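Local coordinates for single-strand DNA-binding protein (PDB 3BTP) that binds single-stranded DNA of any nucleotide sequence and mediates nuclear uptake of the transferred T-DNA strand during plant transformation by Agrobacterium, at residues A[114-119]-A[204-209]; A[126-131]-A[259-264]; A[411-414]-A[419-422]. One frame throughout, in Å; residues are numbered along the deposited sequence.

Interaction 1: A[114-119]-A[204-209]; sequences TDEYIL and AEMGIT
Tyr117 and Ile208 bring the start of strand 117-124 against the loop that follows helix 186-206. From CB the tyrosine reaches toward that loop, CG lying between the backbone N and the carbonyl carbon (chi1 73°). On the ring, Tyr117 CG lies 4.0 Å from Ile208 CD1. Tyr117 CD2 meets the same methyl, Ile208 CD1, at 3.6 Å, and Tyr117 CE2 is about equally near CD1 and CG1 of Ile208. The methyl stands over one face, a CH-pi contact with Ile208 CD1 3.9 Å from the centroid of the Tyr117 ring and 23° off the normal. Tyr117 CZ lies 4.1 Å from Ile208 CG1. At the tip Tyr117 OH bonds a water at 2.7 Å. That water, in the plane of the ring, donates to Met206 O at 2.9 Å and so links the phenol to the backbone near the helix end. Gly207, with positive phi, turns the chain out of the helix and on to Ile208.

Glu116 crosses Met206 at a slant, Glu116 OE2 3.4 Å from Met206 CG. Its carboxylate is held by salt bridges from Lys133 to OE2 and from Arg112 to OE1. Phe145 of helix 142-147 touches both Tyr117 and Ile208. No direct hydrogen bond joins the segments: they meet mostly through apolar packing, a carboxylate against the methionine and one bridging water, and the acid finds its charged partners outside.

Interaction 2: A[126-131]-A[259-264]; sequences DKFAGT and LLPDIL
The Phe128 ring carries Pro261 over one face: Pro261 CD lies 4.1 Å from the centroid of the Phe128 ring and 28° off its normal, a CH-pi contact. The proline ring is displaced toward one side of the aromatic, and Pro261 CG approaches Phe128 CD2 to 3.5 Å. Near the far end of the ring the backbone of Leu260 arrives obliquely, with Leu260 CA 4.4 Å from Phe128 CZ; the carbonyl of Leu259 sits too close to the ring in the model to be relied on. A chi1 of -54° turns the Phe128 ring toward Pro261, and the two side chains run antiparallel, side by side.

Two antiparallel four-stranded sheets meet here, each with strand order 2-1-3-4. Phe128 belongs to 127-132, an outermost strand of the first, and Pro261 precedes strand 263-266 of the second. At the entrance to that strand two residues, Asp262 and Ile263, stand opposite the single Ser275, a classic beta bulge. Phe274 of strand 272-275 touches both Phe128 and Pro261, so the pair also packs on the second sheet's neighbouring strand. From the first sheet, Gln122 touches both Phe128 and Leu259.

Interaction 3: A[411-414]-A[419-422]; sequences RLEY and HFTQ
Apolar packing joins Leu412 to Phe420 and His419. Leu412 CG lies 4.0 Å from Phe420 CB, and its CD2 branch reaches past to Phe420 CA at 3.9 Å. The same methyl, Leu412 CD2, comes 3.8 Å from His419 CD2, with CD1 close behind at 4.0 Å from that imidazole carbon; the methyls approach the imidazole obliquely. Leu412 CG lies opposite the backbone N (chi1 179°), which directs both branches toward helix 417-427.

Helices 409-415 and 417-427 are consecutive, separated by a single residue, Asp416. The two backbones come closest between Glu413 and Phe420, whose CA atoms are 5.1 Å apart.

Aliphatic-on-aromatic contact is the second kind of interaction: Glu413 CG lies over one face of the Phe420 ring, offset toward the rim, but too close to it in the model for the closeness to carry weight. The carboxylate beyond it is tilted 33° from the ring plane. Phe420 also touches Val431.

Of the polar bonds, His419 NE2 reaches outward to Leu399 O, at the end of strand 396-399 of the barrel, while His419 N bonds to Asp416 OD1, between the helices.

Overall arrangement
Interactions 1 and 2 belong together: their centres are 18 Å apart, and they touch where strands 117-124 and 127-132 lie side by side in one antiparallel sheet. Leu119 O and Thr131 N, 2.9 Å apart, probably form a hydrogen bond there, and Ile118 CD1 packs at 4.1 Å on Leu264 CD1 of the second sheet. Their segments alternate along the chain. The shared sheet meets a helix end in interaction 1 and a second sheet in interaction 2. Interaction 3 closes later in the chain, beside the eight-stranded barrel on the opposite side of the chain's centre, its centre 47 Å from each of the others and nearest atoms about 30 Å away.

Interaction 1: A[114-119]-A[204-209]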
loop_
_atom_site.group_PDB
_atom_site.type_symbol
_atom_site.label_atom_id
_atom_site.label_comp_id
_atom_site.label_asym_id
_atom_site.label_seq_id
_atom_site.Cartn_x
_atom_site.Cartn_y
_atom_site.Cartn_z
ATOM N N THR A 114 2.311 3.989 22.275
ATOM C CA THR A 114 1.824 5.264 22.808
ATOM C C THR A 114 1.063 6.162 21.785
ATOM O O THR A 114 0.340 7.047 22.171
ATOM C CB THR A 114 2.994 6.062 23.405
ATOM O OG1 THR A 114 3.935 6.360 22.363
ATOM C CG2 THR A 114 3.682 5.251 24.596
ATOM N N ASP A 115 1.223 5.886 20.494
ATOM C CA ASP A 115 0.626 6.633 19.403
ATOM C C ASP A 115 -0.354 5.794 18.573
ATOM O O ASP A 115 -0.591 6.074 17.405
ATOM C CB ASP A 115 1.766 7.212 18.522
ATOM C CG ASP A 115 2.574 6.121 17.795
ATOM O OD1 ASP A 115 2.220 4.962 18.017
ATOM O OD2 ASP A 115 3.527 6.410 16.999
ATOM N N GLU A 116 -0.940 4.773 19.184
ATOM C CA GLU A 116 -1.832 3.818 18.499
ATOM C C GLU A 116 -3.190 4.464 18.081
ATOM O O GLU A 116 -3.945 3.889 17.276
ATOM C CB GLU A 116 -2.031 2.574 19.402
ATOM C CG GLU A 116 -2.811 2.822 20.742
ATOM C CD GLU A 116 -3.195 1.472 21.524
ATOM O OE1 GLU A 116 -3.087 0.317 20.995
ATOM O OE2 GLU A 116 -3.623 1.585 22.692
ATOM N N TYR A 117 -3.515 5.631 18.697
ATOM C CA TYR A 117 -4.553 6.503 18.173
ATOM C C TYR A 117 -4.228 7.982 18.364
ATOM O O TYR A 117 -3.386 8.369 19.214
ATOM C CB TYR A 117 -6.016 6.098 18.581
ATOM C CG TYR A 117 -6.360 6.388 20.045
ATOM C CD1 TYR A 117 -6.781 7.673 20.446
ATOM C CD2 TYR A 117 -6.201 5.383 21.033
ATOM C CE1 TYR A 117 -7.068 7.968 21.780
ATOM C CE2 TYR A 117 -6.520 5.641 22.356
ATOM C CZ TYR A 117 -6.935 6.940 22.728
ATOM O OH TYR A 117 -7.207 7.199 24.037
ATOM N N ILE A 118 -4.872 8.779 17.512
ATOM C CA ILE A 118 -4.873 10.210 17.576
ATOM C C ILE A 118 -6.356 10.672 17.602
ATOM O O ILE A 118 -7.179 10.173 16.832
ATOM C CB ILE A 118 -4.151 10.819 16.353
ATOM C CG1 ILE A 118 -2.690 10.307 16.224
ATOM C CG2 ILE A 118 -4.212 12.340 16.380
ATOM C CD1 ILE A 118 -2.038 10.647 14.923
ATOM N N LEU A 119 -6.682 11.629 18.476
ATOM C CA LEU A 119 -8.023 12.228 18.524
ATOM C C LEU A 119 -8.004 13.545 17.807
ATOM O O LEU A 119 -7.221 14.438 18.172
ATOM C CB LEU A 119 -8.490 12.461 19.998
ATOM C CG LEU A 119 -8.859 11.157 20.746
ATOM C CD1 LEU A 119 -9.548 11.536 22.069
ATOM C CD2 LEU A 119 -9.799 10.162 19.923
ATOM N N ALA A 204 -11.755 -1.861 23.895
ATOM C CA ALA A 204 -11.549 -2.228 25.330
ATOM C C ALA A 204 -10.127 -2.237 25.821
ATOM O O ALA A 204 -9.850 -1.701 26.898
ATOM C CB ALA A 204 -12.230 -3.589 25.686
ATOM N N GLU A 205 -9.241 -2.851 25.039
ATOM C CA GLU A 205 -7.811 -2.810 25.272
ATOM C C GLU A 205 -7.197 -1.433 25.097
ATOM O O GLU A 205 -6.311 -1.061 25.838
ATOM C CB GLU A 205 -7.088 -3.810 24.340
ATOM C CG GLU A 205 -7.776 -5.168 24.266
ATOM C CD GLU A 205 -7.055 -6.168 23.325
ATOM O OE1 GLU A 205 -6.511 -5.746 22.266
ATOM O OE2 GLU A 205 -7.044 -7.388 23.636
ATOM N N MET A 206 -7.605 -0.678 24.093
ATOM C CA MET A 206 -7.068 0.686 23.907
ATOM C C MET A 206 -7.655 1.691 24.947
ATOM O O MET A 206 -7.159 2.823 25.097
ATOM C CB MET A 206 -7.307 1.197 22.464
ATOM C CG MET A 206 -6.550 0.414 21.302
ATOM S SD MET A 206 -6.808 1.200 19.595
ATOM C CE MET A 206 -8.316 0.368 19.286
ATOM N N GLY A 207 -8.709 1.288 25.638
ATOM C CA GLY A 207 -9.329 2.148 26.647
ATOM C C GLY A 207 -10.305 3.169 26.094
ATOM O O GLY A 207 -10.638 4.134 26.773
ATOM N N ILE A 208 -10.772 2.953 24.860
ATOM C CA ILE A 208 -11.706 3.858 24.181
ATOM C C ILE A 208 -13.150 3.468 24.511
ATOM O O ILE A 208 -13.564 2.366 24.224
ATOM C CB ILE A 208 -11.451 3.837 22.595
ATOM C CG1 ILE A 208 -10.009 4.227 22.279
ATOM C CG2 ILE A 208 -12.413 4.718 21.853
ATOM C CD1 ILE A 208 -9.639 4.266 20.805
ATOM N N THR A 209 -13.952 4.374 25.041
ATOM C CA THR A 209 -15.354 4.030 25.350
ATOM C C THR A 209 -16.401 4.486 24.330
ATOM O O THR A 209 -17.527 4.012 24.348
ATOM C CB THR A 209 -15.736 4.575 26.736
ATOM O OG1 THR A 209 -15.346 5.951 26.822
ATOM C CG2 THR A 209 -15.050 3.775 27.853
HETATM O O HOH W 1 -7.273 5.541 26.111
#

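Interaction 2: A[126-131]-A[259-264]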
loop_
_atom_site.group_PDB
_atom_site.type_symbol
_atom_site.label_atom_id
_atom_site.label_comp_id
_atom_site.label_asym_id
_atom_site.label_seq_id
_atom_site.Cartn_x
_atom_site.Cartn_y
_atom_site.Cartn_z
ATOM N N ASP A 126 -11.964 25.218 8.487
ATOM C CA ASP A 126 -10.805 24.492 7.958
ATOM C C ASP A 126 -9.618 24.411 8.939
ATOM O O ASP A 126 -8.453 24.393 8.514
ATOM C CB ASP A 126 -10.390 25.114 6.619
ATOM C CG ASP A 126 -11.534 25.127 5.611
ATOM O OD1 ASP A 126 -12.090 24.021 5.312
ATOM O OD2 ASP A 126 -11.856 26.228 5.101
ATOM N N LYS A 127 -9.920 24.407 10.239
ATOM C CA LYS A 127 -8.867 24.313 11.249
ATOM C C LYS A 127 -9.134 23.119 12.166
ATOM O O LYS A 127 -10.256 22.859 12.521
ATOM C CB LYS A 127 -8.672 25.620 12.060
ATOM C CG LYS A 127 -8.268 26.870 11.239
ATOM C CD LYS A 127 -8.633 28.147 12.018
ATOM C CE LYS A 127 -8.368 29.475 11.244
ATOM N NZ LYS A 127 -9.389 29.801 10.156
ATOM N N PHE A 128 -8.072 22.399 12.518
ATOM C CA PHE A 128 -8.155 21.147 13.266
ATOM C C PHE A 128 -7.039 21.087 14.269
ATOM O O PHE A 128 -6.008 21.711 14.081
ATOM C CB PHE A 128 -8.018 19.953 12.304
ATOM C CG PHE A 128 -8.991 19.985 11.164
ATOM C CD1 PHE A 128 -10.238 19.421 11.296
ATOM C CD2 PHE A 128 -8.650 20.574 9.958
ATOM C CE1 PHE A 128 -11.145 19.465 10.220
ATOM C CE2 PHE A 128 -9.530 20.628 8.908
ATOM C CZ PHE A 128 -10.797 20.080 9.034
ATOM N N ALA A 129 -7.244 20.300 15.322
ATOM C CA ALA A 129 -6.195 20.016 16.273
ATOM C C ALA A 129 -6.258 18.529 16.588
ATOM O O ALA A 129 -7.344 17.940 16.622
ATOM C CB ALA A 129 -6.342 20.849 17.552
ATOM N N GLY A 130 -5.092 17.928 16.815
ATOM C CA GLY A 130 -5.040 16.496 17.155
ATOM C C GLY A 130 -4.299 16.317 18.452
ATOM O O GLY A 130 -3.383 17.044 18.742
ATOM N N THR A 131 -4.702 15.331 19.232
ATOM C CA THR A 131 -3.844 14.852 20.317
ATOM C C THR A 131 -3.633 13.348 20.329
ATOM O O THR A 131 -4.548 12.559 20.210
ATOM C CB THR A 131 -4.119 15.540 21.749
ATOM O OG1 THR A 131 -4.089 14.589 22.811
ATOM C CG2 THR A 131 -5.353 16.291 21.755
ATOM N N LEU A 259 -13.197 14.906 6.373
ATOM C CA LEU A 259 -13.012 16.334 6.492
ATOM C C LEU A 259 -11.652 16.765 6.991
ATOM O O LEU A 259 -11.557 17.868 7.513
ATOM C CB LEU A 259 -14.072 16.996 7.441
ATOM C CG LEU A 259 -15.547 17.202 6.987
ATOM C CD1 LEU A 259 -16.425 18.066 7.980
ATOM C CD2 LEU A 259 -15.658 17.794 5.590
ATOM N N LEU A 260 -10.594 15.991 6.804
ATOM C CA LEU A 260 -9.313 16.269 7.431
ATOM C C LEU A 260 -8.448 16.994 6.443
ATOM O O LEU A 260 -8.730 16.977 5.245
ATOM C CB LEU A 260 -8.581 14.974 7.822
ATOM C CG LEU A 260 -9.274 13.948 8.712
ATOM C CD1 LEU A 260 -8.773 12.408 8.487
ATOM C CD2 LEU A 260 -9.260 14.450 10.173
ATOM N N PRO A 261 -7.359 17.592 6.921
ATOM C CA PRO A 261 -6.401 18.245 6.009
ATOM C C PRO A 261 -5.535 17.218 5.270
ATOM O O PRO A 261 -5.627 16.001 5.530
ATOM C CB PRO A 261 -5.535 19.147 6.926
ATOM C CG PRO A 261 -6.064 19.002 8.282
ATOM C CD PRO A 261 -6.946 17.716 8.327
ATOM N N ASP A 262 -4.756 17.722 4.330
ATOM C CA ASP A 262 -3.980 16.964 3.415
ATOM C C ASP A 262 -2.841 16.237 4.188
ATOM O O ASP A 262 -2.477 15.098 3.865
ATOM C CB ASP A 262 -3.316 17.954 2.433
ATOM C CG ASP A 262 -4.328 18.892 1.703
ATOM O OD1 ASP A 262 -5.508 18.545 1.578
ATOM O OD2 ASP A 262 -3.940 20.000 1.231
ATOM N N ILE A 263 -2.248 16.933 5.164
ATOM C CA ILE A 263 -0.933 16.585 5.705
ATOM C C ILE A 263 -1.103 16.516 7.196
ATOM O O ILE A 263 -1.666 17.397 7.797
ATOM C CB ILE A 263 0.153 17.595 5.327
ATOM C CG1 ILE A 263 0.430 17.608 3.802
ATOM C CG2 ILE A 263 1.411 17.334 6.075
ATOM C CD1 ILE A 263 1.151 18.847 3.301
ATOM N N LEU A 264 -0.625 15.433 7.783
ATOM C CA LEU A 264 -0.462 15.296 9.249
ATOM C C LEU A 264 1.016 15.068 9.603
ATOM O O LEU A 264 1.617 14.107 9.168
ATOM C CB LEU A 264 -1.328 14.102 9.745
ATOM C CG LEU A 264 -1.550 13.802 11.263
ATOM C CD1 LEU A 264 -2.615 12.696 11.391
ATOM C CD2 LEU A 264 -0.296 13.337 11.954
#

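Interaction 3: A[411-414]-A[419-422]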
loop_
_atom_site.group_PDB
_atom_site.type_symbol
_atom_site.label_atom_id
_atom_site.label_comp_id
_atom_site.label_asym_id
_atom_site.label_seq_id
_atom_site.Cartn_x
_atom_site.Cartn_y
_atom_site.Cartn_z
ATOM N N ARG A 411 23.462 -16.095 -10.865
ATOM C CA ARG A 411 23.680 -15.518 -12.237
ATOM C C ARG A 411 24.147 -14.082 -12.251
ATOM O O ARG A 411 25.020 -13.724 -13.041
ATOM C CB ARG A 411 22.437 -15.684 -13.086
ATOM C CG ARG A 411 22.609 -15.218 -14.554
ATOM C CD ARG A 411 23.821 -15.881 -15.256
ATOM N NE ARG A 411 23.636 -17.333 -15.374
ATOM C CZ ARG A 411 24.547 -18.171 -15.901
ATOM N NH1 ARG A 411 25.755 -17.700 -16.389
ATOM N NH2 ARG A 411 24.278 -19.487 -15.912
ATOM N N LEU A 412 23.608 -13.247 -11.345
ATOM C CA LEU A 412 23.986 -11.838 -11.314
ATOM C C LEU A 412 25.328 -11.696 -10.635
ATOM O O LEU A 412 26.188 -10.935 -11.072
ATOM C CB LEU A 412 22.915 -10.954 -10.572
ATOM C CG LEU A 412 23.326 -9.461 -10.510
ATOM C CD1 LEU A 412 23.461 -8.858 -11.888
ATOM C CD2 LEU A 412 22.370 -8.584 -9.660
ATOM N N GLU A 413 25.502 -12.382 -9.516
ATOM C CA GLU A 413 26.825 -12.428 -8.915
ATOM C C GLU A 413 27.927 -12.781 -9.939
ATOM O O GLU A 413 28.971 -12.103 -10.009
ATOM C CB GLU A 413 26.855 -13.444 -7.784
ATOM C CG GLU A 413 27.865 -13.020 -6.763
ATOM C CD GLU A 413 28.562 -14.171 -6.092
ATOM O OE1 GLU A 413 28.063 -15.334 -6.069
ATOM O OE2 GLU A 413 29.650 -13.906 -5.572
ATOM N N TYR A 414 27.669 -13.849 -10.717
ATOM C CA TYR A 414 28.555 -14.288 -11.747
ATOM C C TYR A 414 28.707 -13.227 -12.820
ATOM O O TYR A 414 29.810 -12.822 -13.114
ATOM C CB TYR A 414 28.067 -15.579 -12.375
ATOM C CG TYR A 414 29.023 -16.136 -13.386
ATOM C CD1 TYR A 414 30.217 -16.760 -12.978
ATOM C CD2 TYR A 414 28.752 -16.058 -14.763
ATOM C CE1 TYR A 414 31.119 -17.267 -13.917
ATOM C CE2 TYR A 414 29.672 -16.558 -15.732
ATOM C CZ TYR A 414 30.826 -17.159 -15.281
ATOM O OH TYR A 414 31.735 -17.670 -16.192
ATOM N N HIS A 419 27.664 -4.887 -9.493
ATOM C CA HIS A 419 26.265 -4.527 -9.326
ATOM C C HIS A 419 25.604 -5.484 -8.290
ATOM O O HIS A 419 24.792 -5.063 -7.483
ATOM C CB HIS A 419 25.538 -4.606 -10.671
ATOM C CG HIS A 419 24.097 -4.277 -10.576
ATOM N ND1 HIS A 419 23.641 -3.025 -10.198
ATOM C CD2 HIS A 419 23.000 -5.037 -10.784
ATOM C CE1 HIS A 419 22.326 -3.024 -10.197
ATOM N NE2 HIS A 419 21.916 -4.227 -10.573
ATOM N N PHE A 420 25.914 -6.777 -8.363
ATOM C CA PHE A 420 25.383 -7.739 -7.372
ATOM C C PHE A 420 25.553 -7.293 -5.918
ATOM O O PHE A 420 24.595 -7.373 -5.147
ATOM C CB PHE A 420 26.036 -9.118 -7.543
ATOM C CG PHE A 420 25.594 -10.159 -6.519
ATOM C CD1 PHE A 420 24.327 -10.751 -6.599
ATOM C CD2 PHE A 420 26.477 -10.584 -5.497
ATOM C CE1 PHE A 420 23.914 -11.752 -5.640
ATOM C CE2 PHE A 420 26.094 -11.543 -4.565
ATOM C CZ PHE A 420 24.816 -12.160 -4.635
ATOM N N THR A 421 26.777 -6.839 -5.569
ATOM C CA THR A 421 27.126 -6.461 -4.209
ATOM C C THR A 421 26.416 -5.192 -3.800
ATOM O O THR A 421 25.931 -5.112 -2.688
ATOM C CB THR A 421 28.712 -6.343 -3.945
ATOM O OG1 THR A 421 29.362 -7.563 -4.338
ATOM C CG2 THR A 421 29.009 -6.124 -2.386
ATOM N N GLN A 422 26.345 -4.217 -4.706
ATOM C CA GLN A 422 25.561 -3.004 -4.455
ATOM C C GLN A 422 24.006 -3.219 -4.292
ATOM O O GLN A 422 23.349 -2.657 -3.384
ATOM C CB GLN A 422 25.833 -2.039 -5.603
ATOM C CG GLN A 422 27.154 -1.291 -5.455
ATOM C CD GLN A 422 27.725 -0.929 -6.811
ATOM O OE1 GLN A 422 26.988 -0.511 -7.709
ATOM N NE2 GLN A 422 29.037 -1.138 -6.987
#